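Local coordinates for protein putative secreted endoglycosylceramidase (Rhodococcus hoagii, PDB 6JYZ) that probably hydrolyses O-glycosidic bonds as a secreted family 5 glycoside hydrolase, an endogalactosylceramidase that would split sugar from ceramide, at residues Arg209-Leu220 / Glu252-Glu263. Sequence-based numbering, arbitrary orientation.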
loop_
_atom_site.group_PDB
_atom_site.type_symbol
_atom_site.label_atom_id
_atom_site.label_comp_id
_atom_site.label_asym_id
_atom_site.label_seq_id
_atom_site.Cartn_x
_atom_site.Cartn_y
_atom_site.Cartn_z
ATOM N N ARG A 209 -16.520 0.122 10.762
ATOM C CA ARG A 209 -17.468 0.929 10.027
ATOM C C ARG A 209 -17.668 2.350 10.599
ATOM O O ARG A 209 -18.136 3.227 9.838
ATOM C CB ARG A 209 -18.825 0.212 9.865
ATOM C CG ARG A 209 -19.565 0.034 11.183
ATOM C CD ARG A 209 -20.763 -0.835 10.868
ATOM N NE ARG A 209 -21.618 -1.027 12.058
ATOM C CZ ARG A 209 -21.492 -1.981 12.954
ATOM N NH1 ARG A 209 -20.430 -2.765 12.950
ATOM N NH2 ARG A 209 -22.417 -2.108 13.921
ATOM N N ASN A 210 -17.324 2.513 11.900
ATOM C CA ASN A 210 -17.463 3.852 12.459
ATOM C C ASN A 210 -16.113 4.479 12.777
ATOM O O ASN A 210 -16.063 5.462 13.484
ATOM C CB ASN A 210 -18.376 3.828 13.729
ATOM C CG ASN A 210 -19.848 3.928 13.379
ATOM O OD1 ASN A 210 -20.237 4.933 12.806
ATOM N ND2 ASN A 210 -20.558 2.838 13.579
ATOM N N GLU A 211 -15.016 3.939 12.238
ATOM C CA GLU A 211 -13.668 4.408 12.606
ATOM C C GLU A 211 -13.119 5.354 11.525
ATOM O O GLU A 211 -12.739 4.888 10.420
ATOM C CB GLU A 211 -12.758 3.171 12.685
ATOM C CG GLU A 211 -11.330 3.519 13.028
ATOM C CD GLU A 211 -11.189 4.448 14.204
ATOM O OE1 GLU A 211 -11.306 3.937 15.323
ATOM O OE2 GLU A 211 -10.979 5.656 14.039
ATOM N N PRO A 212 -13.017 6.651 11.771
ATOM C CA PRO A 212 -12.522 7.565 10.735
ATOM C C PRO A 212 -11.029 7.341 10.463
ATOM O O PRO A 212 -10.577 7.763 9.377
ATOM C CB PRO A 212 -12.761 8.979 11.331
ATOM C CG PRO A 212 -12.788 8.749 12.826
ATOM C CD PRO A 212 -13.453 7.382 13.019
ATOM N N ALA A 213 -10.263 6.740 11.350
ATOM C CA ALA A 213 -8.849 6.566 11.057
ATOM C C ALA A 213 -8.643 5.556 9.967
ATOM O O ALA A 213 -7.523 5.468 9.466
ATOM C CB ALA A 213 -8.178 6.126 12.317
ATOM N N VAL A 214 -9.611 4.702 9.652
ATOM C CA VAL A 214 -9.459 3.762 8.554
ATOM C C VAL A 214 -9.842 4.520 7.288
ATOM O O VAL A 214 -10.970 4.969 7.115
ATOM C CB VAL A 214 -10.304 2.510 8.773
ATOM C CG1 VAL A 214 -10.395 1.644 7.483
ATOM C CG2 VAL A 214 -9.739 1.691 9.930
ATOM N N VAL A 215 -8.854 4.693 6.405
ATOM C CA VAL A 215 -9.121 5.321 5.117
ATOM C C VAL A 215 -10.154 4.517 4.335
ATOM O O VAL A 215 -11.087 5.021 3.778
ATOM C CB VAL A 215 -7.806 5.325 4.297
ATOM C CG1 VAL A 215 -8.059 5.973 2.903
ATOM C CG2 VAL A 215 -6.675 6.034 5.041
ATOM N N GLY A 216 -9.905 3.198 4.344
ATOM C CA GLY A 216 -10.680 2.283 3.543
ATOM C C GLY A 216 -9.858 1.046 3.241
ATOM O O GLY A 216 -8.942 0.688 3.989
ATOM N N TYR A 217 -10.281 0.424 2.127
ATOM C CA TYR A 217 -10.029 -1.004 1.964
ATOM C C TYR A 217 -9.354 -1.211 0.611
ATOM O O TYR A 217 -9.983 -0.891 -0.419
ATOM C CB TYR A 217 -11.366 -1.758 1.929
ATOM C CG TYR A 217 -12.361 -1.282 2.957
ATOM C CD1 TYR A 217 -12.151 -1.461 4.291
ATOM C CD2 TYR A 217 -13.491 -0.630 2.503
ATOM C CE1 TYR A 217 -13.132 -0.976 5.238
ATOM C CE2 TYR A 217 -14.451 -0.154 3.370
ATOM C CZ TYR A 217 -14.254 -0.383 4.720
ATOM O OH TYR A 217 -15.239 0.088 5.587
ATOM N N ASP A 218 -8.139 -1.732 0.599
ATOM C CA ASP A 218 -7.437 -2.105 -0.639
ATOM C C ASP A 218 -7.815 -3.571 -0.861
ATOM O O ASP A 218 -7.332 -4.483 -0.173
ATOM C CB ASP A 218 -5.931 -1.819 -0.468
ATOM C CG ASP A 218 -5.102 -1.969 -1.733
ATOM O OD1 ASP A 218 -5.570 -2.548 -2.757
ATOM O OD2 ASP A 218 -3.947 -1.537 -1.656
ATOM N N LEU A 219 -8.743 -3.767 -1.825
ATOM C CA LEU A 219 -9.509 -4.999 -1.878
ATOM C C LEU A 219 -8.696 -6.259 -2.084
ATOM O O LEU A 219 -8.984 -7.293 -1.491
ATOM C CB LEU A 219 -10.574 -4.888 -2.961
ATOM C CG LEU A 219 -11.574 -3.763 -2.728
ATOM C CD1 LEU A 219 -12.547 -3.711 -3.937
ATOM C CD2 LEU A 219 -12.365 -3.993 -1.437
ATOM N N LEU A 220 -7.659 -6.173 -2.935
ATOM C CA LEU A 220 -6.726 -7.297 -3.049
ATOM C C LEU A 220 -5.426 -6.765 -3.614
ATOM O O LEU A 220 -5.443 -6.097 -4.700
ATOM C CB LEU A 220 -7.288 -8.395 -3.955
ATOM C CG LEU A 220 -6.440 -9.664 -4.085
ATOM C CD1 LEU A 220 -6.229 -10.330 -2.732
ATOM C CD2 LEU A 220 -7.102 -10.604 -5.057
ATOM N N GLU A 252 -21.291 -1.929 6.187
ATOM C CA GLU A 252 -21.044 -0.638 6.798
ATOM C C GLU A 252 -22.322 0.014 7.294
ATOM O O GLU A 252 -22.252 1.108 7.833
ATOM C CB GLU A 252 -20.382 0.316 5.791
ATOM C CG GLU A 252 -18.925 -0.052 5.470
ATOM C CD GLU A 252 -18.440 0.792 4.309
ATOM O OE1 GLU A 252 -19.155 1.054 3.367
ATOM O OE2 GLU A 252 -17.231 1.195 4.370
ATOM N N THR A 253 -23.465 -0.662 7.138
ATOM C CA THR A 253 -24.738 -0.129 7.698
ATOM C C THR A 253 -24.538 0.151 9.194
ATOM O O THR A 253 -23.994 -0.615 9.943
ATOM C CB THR A 253 -25.844 -1.157 7.478
ATOM O OG1 THR A 253 -26.029 -1.403 6.075
ATOM C CG2 THR A 253 -27.195 -0.681 7.992
ATOM N N GLY A 254 -24.990 1.343 9.586
ATOM C CA GLY A 254 -24.850 1.818 10.973
ATOM C C GLY A 254 -23.556 2.575 11.196
ATOM O O GLY A 254 -23.360 3.183 12.255
ATOM N N GLY A 255 -22.632 2.573 10.202
ATOM C CA GLY A 255 -21.445 3.417 10.209
ATOM C C GLY A 255 -21.512 4.336 9.005
ATOM O O GLY A 255 -22.523 4.947 8.695
ATOM N N PHE A 256 -20.389 4.438 8.278
ATOM C CA PHE A 256 -20.314 5.306 7.126
ATOM C C PHE A 256 -19.479 4.614 6.064
ATOM O O PHE A 256 -18.697 3.733 6.399
ATOM C CB PHE A 256 -19.787 6.718 7.478
ATOM C CG PHE A 256 -18.362 6.729 7.965
ATOM C CD1 PHE A 256 -17.331 6.768 7.031
ATOM C CD2 PHE A 256 -18.057 6.738 9.326
ATOM C CE1 PHE A 256 -15.993 6.803 7.430
ATOM C CE2 PHE A 256 -16.704 6.788 9.689
ATOM C CZ PHE A 256 -15.717 6.792 8.757
ATOM N N PRO A 257 -19.616 5.044 4.789
ATOM C CA PRO A 257 -18.851 4.400 3.717
ATOM C C PRO A 257 -17.416 4.904 3.697
ATOM O O PRO A 257 -17.162 6.090 3.644
ATOM C CB PRO A 257 -19.598 4.800 2.440
ATOM C CG PRO A 257 -20.268 6.082 2.810
ATOM C CD PRO A 257 -20.675 5.921 4.275
ATOM N N HIS A 258 -16.488 3.969 3.747
ATOM C CA HIS A 258 -15.074 4.265 3.606
ATOM C C HIS A 258 -14.612 4.174 2.156
ATOM O O HIS A 258 -15.347 3.705 1.279
ATOM C CB HIS A 258 -14.262 3.335 4.520
ATOM C CG HIS A 258 -14.547 3.518 5.987
ATOM N ND1 HIS A 258 -15.835 3.305 6.586
ATOM C CD2 HIS A 258 -13.694 3.906 6.960
ATOM C CE1 HIS A 258 -15.680 3.534 7.927
ATOM N NE2 HIS A 258 -14.386 3.850 8.140
ATOM N N LEU A 259 -13.377 4.611 1.898
ATOM C CA LEU A 259 -12.865 4.544 0.504
ATOM C C LEU A 259 -12.574 3.113 0.090
ATOM O O LEU A 259 -12.230 2.271 0.924
ATOM C CB LEU A 259 -11.558 5.347 0.417
ATOM C CG LEU A 259 -11.648 6.832 0.631
ATOM C CD1 LEU A 259 -10.386 7.619 0.349
ATOM C CD2 LEU A 259 -12.957 7.527 0.678
ATOM N N VAL A 260 -12.725 2.903 -1.208
ATOM C CA VAL A 260 -12.419 1.586 -1.790
ATOM C C VAL A 260 -11.205 1.784 -2.668
ATOM O O VAL A 260 -11.311 2.484 -3.687
ATOM C CB VAL A 260 -13.615 1.048 -2.547
ATOM C CG1 VAL A 260 -13.106 -0.142 -3.373
ATOM C CG2 VAL A 260 -14.657 0.577 -1.511
ATOM N N ILE A 261 -10.092 1.164 -2.302
ATOM C CA ILE A 261 -8.851 1.310 -3.044
ATOM C C ILE A 261 -8.746 0.043 -3.891
ATOM O O ILE A 261 -8.799 -1.084 -3.382
ATOM C CB ILE A 261 -7.714 1.430 -2.026
ATOM C CG1 ILE A 261 -7.864 2.801 -1.331
ATOM C CG2 ILE A 261 -6.354 1.311 -2.683
ATOM C CD1 ILE A 261 -7.040 2.915 -0.031
ATOM N N PHE A 262 -8.658 0.229 -5.211
ATOM C CA PHE A 262 -8.663 -0.923 -6.118
ATOM C C PHE A 262 -7.475 -0.804 -7.056
ATOM O O PHE A 262 -7.005 0.291 -7.384
ATOM C CB PHE A 262 -9.971 -1.029 -6.901
ATOM C CG PHE A 262 -10.112 0.012 -7.971
ATOM C CD1 PHE A 262 -10.577 1.299 -7.710
ATOM C CD2 PHE A 262 -9.780 -0.284 -9.308
ATOM C CE1 PHE A 262 -10.630 2.243 -8.727
ATOM C CE2 PHE A 262 -9.854 0.662 -10.297
ATOM C CZ PHE A 262 -10.284 1.942 -10.018
ATOM N N GLU A 263 -7.012 -1.997 -7.494
ATOM C CA GLU A 263 -5.745 -2.078 -8.217
ATOM C C GLU A 263 -5.956 -2.623 -9.617
ATOM O O GLU A 263 -6.829 -3.488 -9.839
ATOM C CB GLU A 263 -4.765 -2.975 -7.465
ATOM C CG GLU A 263 -4.417 -2.368 -6.083
ATOM C CD GLU A 263 -3.436 -3.236 -5.375
ATOM O OE1 GLU A 263 -2.521 -3.794 -5.975
ATOM O OE2 GLU A 263 -3.584 -3.403 -4.100
HETATM O O HOH W 1 -22.846 5.591 13.648
#
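Y217 lies beside V260, with G216 beside L259 and D218 beside I261, in a parallel ladder that joins two neighbouring strands of the (β/α)8 barrel expected of glycoside hydrolase family 5, helix 230-251 making the crossover. The case illustrates how main-chain bonds join parallel barrel strands while side chains bind the loops leading into them. Backbone bonds run alternately: L259 N to V215 O, Y217 N to L259 O, I261 N to Y217 O and L219 N to I261 O. At G216, whose CA lies 3.0 Å from L259 O, a side chain would collide with that oxygen.

Among the polar side chains, H258, its CG beside the backbone N (chi1 -63°), points its ring edge at the turn E211-V214. NE2 donates to E211 O, which lies in the imidazole plane, though the donor sits above the carbonyl plane (48°). V214 N reaches E211 O from the opposite face. F256 lies over one face of the imidazole, which meets the phenyl ring toward its rim. Y217 OH donates to E252 OE2 (2.6 Å), and the same oxygen accepts from H258 N. With an alanine in place of H258, E211 O would probably lose its NE2 donor and a gap would open beneath F256. N210 ND2 bonds G254 O, and one water bridges N210 OD1 to that carbonyl.

Apolar contacts flank the ladder: V215 CG1 meets L259 CD1 at 3.8 Å, and L219 CD1 meets V260 CG1 at 3.7 Å.

At the C-terminal ends of the strands, D218 OD1 and E263 OE2 approach to 2.5 Å, their carboxylate planes 63° apart. R83 makes salt bridges to both acids, and E263 OE1 accepts from E222 N. So short a separation suggests that one acid is probably protonated and donates to the other, the arginine probably offsetting the remaining negative charge.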